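Local structure of signal recognition particle 54 kDa protein (Aeropyrum pernix, 7EPK) at residues Asp24-Val27 against Lys28-Arg32; Ile73-Glu76 against Glu77-Leu81; Arg284-Val287 against Ala288-Gly292. The protein is the SRP54-family protein of the signal recognition particle, combining an N-terminal helical bundle, a P-loop domain seen here with GDP, and a helical signal peptide binding domain. All coordinates share one frame; numbering follows the deposited sequence.

In the fold
The three contacts lie on three helices, the middle one touching both others. Contact 2, on helix 66-81, stands between the others, its centre about 14 Å from that of contact 1 and about 10 Å from that of contact 3. Val74 and Leu78 pack against contact 1, Val74 CG2 lying 3.7 Å from Phe26 CE2 and Leu78 resting on Leu30. Tyr75 and Val79 pack against Val287 of contact 3, with Tyr75 CD1 3.5 Å from Val287 CG2, and so set the bundle against helix 283-291. Contacts 1 and 3 do not touch, their nearest atoms being about 5 Å apart. Contact 3 belongs to the P-loop domain, and its Phe286 side chain is about 12 Å from GDP.

Contact 1. Residues Asp24-Val27 against Lys28-Arg32; sequences DAFV and KDLQR
Lys28 curls back over the helix turn that precedes it to reach the carbonyl of Ala25. Its chain sets out with CG opposite the backbone N (chi1 176°) and bends at its last two torsions, which brings NZ to 3.0 Å from Ala25 O, in the carbonyl plane and on a lone pair. Asp29 N bonds to the same Ala25 O, also at 3.0 Å, but from 40° above that plane, leaving the oxygen gripped by two donors. Arg32 NH2 meets Asp29 OD1 at 2.7 Å; the oxygen lies in the guanidinium plane, whereas the nitrogen comes from above the carboxylate plane. Lys28 NZ adds a weak bond to Asp29 OD1 at 3.5 Å, and OD2 of this aspartate pairs with Lys11 of helix 4-13. Elsewhere round the helix, Leu30 CD2 approaches the Phe26 ring obliquely, 4.4 Å from CE2. These two apolar residues face the interior of the N-terminal helical bundle, where Phe26 meets the ring of Phe12 and Leu30 touches Val5. Gln31 slants across Val27, its OE1 3.9 Å from Val27 CG1. The turn thus has an apolar side directed into the bundle and a charged side where Lys11, Lys28 and Arg32 converge on one carboxylate, an environment that would probably keep Asp29 ionised.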
loop_
_atom_site.group_PDB
_atom_site.type_symbol
_atom_site.label_atom_id
_atom_site.label_comp_id
_atom_site.label_asym_id
_atom_site.label_seq_id
_atom_site.Cartn_x
_atom_site.Cartn_y
_atom_site.Cartn_z
ATOM N N ASP A 24 15.513 2.633 22.181
ATOM C CA ASP A 24 15.631 4.070 22.564
ATOM C C ASP A 24 16.528 4.791 21.548
ATOM O O ASP A 24 16.244 5.962 21.181
ATOM C CB ASP A 24 16.209 4.229 23.973
ATOM C CG ASP A 24 15.258 3.844 25.093
ATOM O OD1 ASP A 24 14.013 3.915 24.875
ATOM O OD2 ASP A 24 15.770 3.457 26.175
ATOM N N ALA A 25 17.589 4.114 21.117
ATOM C CA ALA A 25 18.599 4.672 20.187
ATOM C C ALA A 25 18.024 4.707 18.769
ATOM O O ALA A 25 18.451 5.548 17.951
ATOM C CB ALA A 25 19.871 3.848 20.233
ATOM N N PHE A 26 17.175 3.739 18.465
ATOM C CA PHE A 26 16.594 3.586 17.117
ATOM C C PHE A 26 15.518 4.655 17.003
ATOM O O PHE A 26 15.574 5.375 16.018
ATOM C CB PHE A 26 16.050 2.180 16.872
ATOM C CG PHE A 26 15.266 2.105 15.598
ATOM C CD1 PHE A 26 15.915 1.881 14.394
ATOM C CD2 PHE A 26 13.895 2.316 15.592
ATOM C CE1 PHE A 26 15.199 1.838 13.206
ATOM C CE2 PHE A 26 13.182 2.261 14.405
ATOM C CZ PHE A 26 13.833 2.024 13.212
ATOM N N VAL A 27 14.644 4.791 18.007
ATOM C CA VAL A 27 13.604 5.856 18.037
ATOM C C VAL A 27 14.307 7.215 17.915
ATOM O O VAL A 27 13.885 8.025 17.065
ATOM C CB VAL A 27 12.712 5.747 19.285
ATOM C CG1 VAL A 27 11.955 7.034 19.576
ATOM C CG2 VAL A 27 11.731 4.582 19.158
ATOM N N LYS A 28 15.385 7.423 18.674
ATOM C CA LYS A 28 16.209 8.660 18.626
ATOM C C LYS A 28 16.668 8.898 17.180
ATOM O O LYS A 28 16.389 9.971 16.680
ATOM C CB LYS A 28 17.373 8.555 19.621
ATOM C CG LYS A 28 18.354 9.722 19.622
ATOM C CD LYS A 28 19.692 9.400 20.277
ATOM C CE LYS A 28 20.770 8.919 19.314
ATOM N NZ LYS A 28 20.517 7.566 18.749
ATOM N N ASP A 29 17.339 7.934 16.539
ATOM C CA ASP A 29 17.878 8.046 15.151
ATOM C C ASP A 29 16.733 8.418 14.208
ATOM O O ASP A 29 16.847 9.445 13.537
ATOM C CB ASP A 29 18.524 6.753 14.638
ATOM C CG ASP A 29 20.008 6.592 14.924
ATOM O OD1 ASP A 29 20.659 7.612 15.257
ATOM O OD2 ASP A 29 20.512 5.443 14.801
ATOM N N LEU A 30 15.681 7.597 14.182
ATOM C CA LEU A 30 14.457 7.779 13.360
ATOM C C LEU A 30 13.946 9.219 13.508
ATOM O O LEU A 30 13.652 9.846 12.486
ATOM C CB LEU A 30 13.397 6.781 13.838
ATOM C CG LEU A 30 12.134 6.700 12.996
ATOM C CD1 LEU A 30 12.416 5.972 11.690
ATOM C CD2 LEU A 30 11.028 6.013 13.776
ATOM N N GLN A 31 13.822 9.718 14.740
ATOM C CA GLN A 31 13.251 11.061 15.024
ATOM C C GLN A 31 14.151 12.101 14.349
ATOM O O GLN A 31 13.630 12.941 13.598
ATOM C CB GLN A 31 13.136 11.316 16.525
ATOM C CG GLN A 31 11.939 10.668 17.204
ATOM C CD GLN A 31 11.859 10.999 18.682
ATOM O OE1 GLN A 31 10.839 10.801 19.348
ATOM N NE2 GLN A 31 12.946 11.513 19.225
ATOM N N ARG A 32 15.459 12.009 14.577
ATOM C CA ARG A 32 16.461 12.913 13.967
ATOM C C ARG A 32 16.301 12.840 12.446
ATOM O O ARG A 32 16.372 13.888 11.788
ATOM C CB ARG A 32 17.881 12.535 14.397
ATOM C CG ARG A 32 18.976 13.336 13.704
ATOM C CD ARG A 32 20.365 12.999 14.203
ATOM N NE ARG A 32 20.564 11.560 14.215
ATOM C CZ ARG A 32 20.682 10.798 13.131
ATOM N NH1 ARG A 32 20.641 11.339 11.924
ATOM N NH2 ARG A 32 20.843 9.490 13.257
#

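Contact 2. Residues Ile73-Glu76 against Glu77-Leu81; sequences IVYE and ELVKL
Tyr75 and Val79, one turn apart on helix 66-81, form a CH-pi contact in the N-terminal helical bundle of the SRP54 fold, on the side of the helix that meets helix 283-291. Tyr75 CB leans on Leu291 of that helix. A chi1 of 166° sends CG out on the far side from its own amide nitrogen, and the ring projects from the helix, leaning slightly forward, with one face to Val79. CD1 lies 3.8 Å from Val79 CG2, and CE1 comes nearer, 3.6 Å from the same methyl. CZ is the third ring atom beneath it, 3.9 Å from Val79 CG2. The methyl stands over the face, 20° off the ring normal but displaced toward the rim, and the two side chains slant across one another. At the tip, Tyr75 OH makes a weak hydrogen bond with Arg284 O. On another side of the helix, Val74 and Leu78 lie side by side and point the same way, with Val74 CG1 3.8 Å from Leu78 CD1. Glu76 stretches out to salt bridges with Lys72 through OE1 and Arg54 through OE2, whereas Glu77, bent at chi2, has a weak, long ion pair with Arg54. Glu77 N divides its hydrogen between two carbonyls, bonding to Ile73 O at 3.2 Å with an N-H...O angle of 146° and more weakly to Val74 O.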
loop_
_atom_site.group_PDB
_atom_site.type_symbol
_atom_site.label_atom_id
_atom_site.label_comp_id
_atom_site.label_asym_id
_atom_site.label_seq_id
_atom_site.Cartn_x
_atom_site.Cartn_y
_atom_site.Cartn_z
ATOM N N ILE A 73 6.225 -2.780 13.704
ATOM C CA ILE A 73 5.390 -1.707 14.313
ATOM C C ILE A 73 5.844 -0.344 13.776
ATOM O O ILE A 73 4.974 0.530 13.578
ATOM C CB ILE A 73 5.455 -1.754 15.850
ATOM C CG1 ILE A 73 4.593 -2.891 16.410
ATOM C CG2 ILE A 73 5.061 -0.405 16.428
ATOM C CD1 ILE A 73 4.572 -2.976 17.936
ATOM N N VAL A 74 7.148 -0.149 13.562
ATOM C CA VAL A 74 7.694 1.158 13.084
ATOM C C VAL A 74 7.187 1.370 11.647
ATOM O O VAL A 74 6.483 2.361 11.407
ATOM C CB VAL A 74 9.228 1.210 13.241
ATOM C CG1 VAL A 74 9.885 2.330 12.455
ATOM C CG2 VAL A 74 9.604 1.329 14.715
ATOM N N TYR A 75 7.459 0.414 10.757
ATOM C CA TYR A 75 6.898 0.327 9.387
ATOM C C TYR A 75 5.402 0.675 9.445
ATOM O O TYR A 75 4.998 1.728 8.938
ATOM C CB TYR A 75 7.178 -1.056 8.787
ATOM C CG TYR A 75 6.398 -1.392 7.536
ATOM C CD1 TYR A 75 6.678 -0.787 6.321
ATOM C CD2 TYR A 75 5.374 -2.328 7.559
ATOM C CE1 TYR A 75 5.962 -1.095 5.169
ATOM C CE2 TYR A 75 4.654 -2.648 6.418
ATOM C CZ TYR A 75 4.942 -2.029 5.214
ATOM O OH TYR A 75 4.224 -2.349 4.094
ATOM N N GLU A 76 4.580 -0.170 10.050
ATOM C CA GLU A 76 3.112 -0.044 9.886
ATOM C C GLU A 76 2.694 1.396 10.225
ATOM O O GLU A 76 1.805 1.958 9.544
ATOM C CB GLU A 76 2.399 -1.100 10.729
ATOM C CG GLU A 76 2.385 -2.477 10.081
ATOM C CD GLU A 76 1.710 -3.588 10.885
ATOM O OE1 GLU A 76 1.903 -4.779 10.516
ATOM O OE2 GLU A 76 0.998 -3.270 11.874
ATOM N N GLU A 77 3.318 1.993 11.235
ATOM C CA GLU A 77 2.891 3.305 11.773
ATOM C C GLU A 77 3.471 4.439 10.919
ATOM O O GLU A 77 2.847 5.513 10.903
ATOM C CB GLU A 77 3.324 3.443 13.235
ATOM C CG GLU A 77 2.365 2.799 14.215
ATOM C CD GLU A 77 0.894 3.063 13.968
ATOM O OE1 GLU A 77 0.485 4.267 13.917
ATOM O OE2 GLU A 77 0.156 2.059 13.834
ATOM N N LEU A 78 4.653 4.238 10.326
ATOM C CA LEU A 78 5.259 5.160 9.324
ATOM C C LEU A 78 4.375 5.150 8.076
ATOM O O LEU A 78 4.216 6.202 7.449
ATOM C CB LEU A 78 6.701 4.750 8.986
ATOM C CG LEU A 78 7.742 5.015 10.079
ATOM C CD1 LEU A 78 9.156 4.711 9.616
ATOM C CD2 LEU A 78 7.686 6.446 10.557
ATOM N N VAL A 79 3.795 3.998 7.761
ATOM C CA VAL A 79 2.887 3.858 6.599
ATOM C C VAL A 79 1.692 4.792 6.840
ATOM O O VAL A 79 1.329 5.557 5.910
ATOM C CB VAL A 79 2.478 2.391 6.389
ATOM C CG1 VAL A 79 1.397 2.264 5.334
ATOM C CG2 VAL A 79 3.656 1.515 6.010
ATOM N N LYS A 80 1.107 4.740 8.041
ATOM C CA LYS A 80 -0.046 5.590 8.445
ATOM C C LYS A 80 0.359 7.070 8.360
ATOM O O LYS A 80 -0.449 7.898 7.922
ATOM C CB LYS A 80 -0.501 5.232 9.866
ATOM C CG LYS A 80 -1.410 4.010 10.001
ATOM C CD LYS A 80 -2.183 3.951 11.322
ATOM C CE LYS A 80 -3.016 5.190 11.623
ATOM N NZ LYS A 80 -4.374 5.149 11.018
ATOM N N LEU A 81 1.581 7.387 8.776
ATOM C CA LEU A 81 2.101 8.777 8.841
ATOM C C LEU A 81 2.165 9.359 7.436
ATOM O O LEU A 81 1.969 10.557 7.309
ATOM C CB LEU A 81 3.507 8.796 9.443
ATOM C CG LEU A 81 4.049 10.193 9.702
ATOM C CD1 LEU A 81 3.280 10.848 10.845
ATOM C CD2 LEU A 81 5.544 10.151 9.988
#

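Contact 3. Residues Arg284-Val287 against Ala288-Gly292; sequences RRFV and ARILG
Arg285 and Arg289 run side by side, both chains extended and pointing the same way, which brings two like charges together. Their first torsions differ: Arg285 CG lies across from its backbone N (chi1 165°), while Arg289 CG lies beside its own (chi1 -85°), and this lets the later chain come alongside the earlier one. Arg285 NE is modelled 3.2 Å from Arg289 NH1, with both nitrogens donors. The guanidinium planes are turned 36° against each other, and the groups meet obliquely. Both side chains are exposed and touch crystal neighbours, so this close approach is of limited certainty and may be influenced by crystal packing. Apolar contacts occupy other sides. Phe286 CE2 lies 4.3 Å from Ile290 CG1, again in an oblique approach, and the Phe286 ring also meets that of Phe281. All but Gly292 lie on helix 283-291, which follows the edge strand 278-280 of the P-loop domain and packs on the helical bundle: Ile290 rests on Val5 and Leu291 on Val9 of helix 4-13, while Val287 lies on Phe82. Among the backbone bonds, Phe286 O accepts twice, from Ile290 N at 3.1 Å, the i to i-4 bond, and from Arg289 N at 2.8 Å, an i to i-3 bond. Leu291 N closes a regular helical bond to Val287 O at 2.8 Å. Gly292 is the first residue to leave helical backbone angles, with a positive phi; its N keeps a weak bond to Arg289 O at 3.2 Å, and the residue is at the N-cap position of helix 293-320. Ala288 and Leu291 both touch Leu296 of that following helix. Arg284 NH2 donates to Gly84 O, its polar partner outside the helix.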
loop_
_atom_site.group_PDB
_atom_site.type_symbol
_atom_site.label_atom_id
_atom_site.label_comp_id
_atom_site.label_asym_id
_atom_site.label_seq_id
_atom_site.Cartn_x
_atom_site.Cartn_y
_atom_site.Cartn_z
ATOM N N ARG A 284 2.925 2.033 1.796
ATOM C CA ARG A 284 3.433 0.653 2.034
ATOM C C ARG A 284 4.805 0.478 1.347
ATOM O O ARG A 284 5.750 -0.030 1.987
ATOM C CB ARG A 284 2.378 -0.379 1.594
ATOM C CG ARG A 284 1.622 -1.044 2.742
ATOM C CD ARG A 284 0.102 -1.086 2.635
ATOM N NE ARG A 284 -0.582 -0.277 3.664
ATOM C CZ ARG A 284 -1.395 -0.732 4.635
ATOM N NH1 ARG A 284 -1.686 -2.020 4.740
ATOM N NH2 ARG A 284 -1.940 0.117 5.493
ATOM N N ARG A 285 4.954 0.902 0.101
ATOM C CA ARG A 285 6.171 0.586 -0.690
ATOM C C ARG A 285 7.265 1.632 -0.431
ATOM O O ARG A 285 8.477 1.280 -0.529
ATOM C CB ARG A 285 5.807 0.514 -2.174
ATOM C CG ARG A 285 7.000 0.545 -3.118
ATOM C CD ARG A 285 6.565 0.449 -4.563
ATOM N NE ARG A 285 7.693 0.301 -5.469
ATOM C CZ ARG A 285 7.584 0.212 -6.791
ATOM N NH1 ARG A 285 6.395 0.263 -7.369
ATOM N NH2 ARG A 285 8.665 0.071 -7.537
ATOM N N PHE A 286 6.872 2.881 -0.179
ATOM C CA PHE A 286 7.817 4.018 -0.069
ATOM C C PHE A 286 8.623 3.849 1.223
ATOM O O PHE A 286 9.882 3.807 1.196
ATOM C CB PHE A 286 7.055 5.342 -0.130
ATOM C CG PHE A 286 7.931 6.567 -0.108
ATOM C CD1 PHE A 286 8.676 6.930 -1.224
ATOM C CD2 PHE A 286 8.018 7.353 1.035
ATOM C CE1 PHE A 286 9.489 8.054 -1.190
ATOM C CE2 PHE A 286 8.827 8.480 1.064
ATOM C CZ PHE A 286 9.561 8.827 -0.048
ATOM N N VAL A 287 7.905 3.701 2.337
ATOM C CA VAL A 287 8.501 3.552 3.694
ATOM C C VAL A 287 9.328 2.257 3.711
ATOM O O VAL A 287 10.420 2.230 4.299
ATOM C CB VAL A 287 7.407 3.580 4.771
ATOM C CG1 VAL A 287 6.476 4.769 4.604
ATOM C CG2 VAL A 287 6.609 2.306 4.775
ATOM N N ALA A 288 8.865 1.228 3.017
ATOM C CA ALA A 288 9.628 -0.020 2.815
ATOM C C ALA A 288 11.022 0.285 2.248
ATOM O O ALA A 288 11.950 -0.492 2.527
ATOM C CB ALA A 288 8.848 -0.944 1.917
ATOM N N ARG A 289 11.158 1.352 1.460
ATOM C CA ARG A 289 12.407 1.669 0.731
ATOM C C ARG A 289 13.313 2.416 1.698
ATOM O O ARG A 289 14.505 2.143 1.722
ATOM C CB ARG A 289 12.120 2.529 -0.508
ATOM C CG ARG A 289 11.728 1.757 -1.758
ATOM C CD ARG A 289 12.028 2.573 -3.006
ATOM N NE ARG A 289 12.220 1.715 -4.167
ATOM C CZ ARG A 289 11.372 1.566 -5.184
ATOM N NH1 ARG A 289 10.231 2.241 -5.227
ATOM N NH2 ARG A 289 11.690 0.736 -6.167
ATOM N N ILE A 290 12.719 3.386 2.389
ATOM C CA ILE A 290 13.282 4.152 3.539
ATOM C C ILE A 290 13.893 3.153 4.533
ATOM O O ILE A 290 15.102 3.256 4.826
ATOM C CB ILE A 290 12.141 4.999 4.163
ATOM C CG1 ILE A 290 11.714 6.166 3.268
ATOM C CG2 ILE A 290 12.463 5.481 5.560
ATOM C CD1 ILE A 290 12.858 6.945 2.655
ATOM N N LEU A 291 13.075 2.213 5.019
ATOM C CA LEU A 291 13.442 1.237 6.080
ATOM C C LEU A 291 14.492 0.267 5.537
ATOM O O LEU A 291 15.216 -0.310 6.350
ATOM C CB LEU A 291 12.191 0.479 6.537
ATOM C CG LEU A 291 11.580 0.915 7.863
ATOM C CD1 LEU A 291 11.650 2.413 8.070
ATOM C CD2 LEU A 291 10.139 0.448 7.963
ATOM N N GLY A 292 14.532 0.069 4.221
ATOM C CA GLY A 292 15.418 -0.919 3.576
ATOM C C GLY A 292 14.612 -2.085 3.038
ATOM O O GLY A 292 14.296 -2.992 3.833
#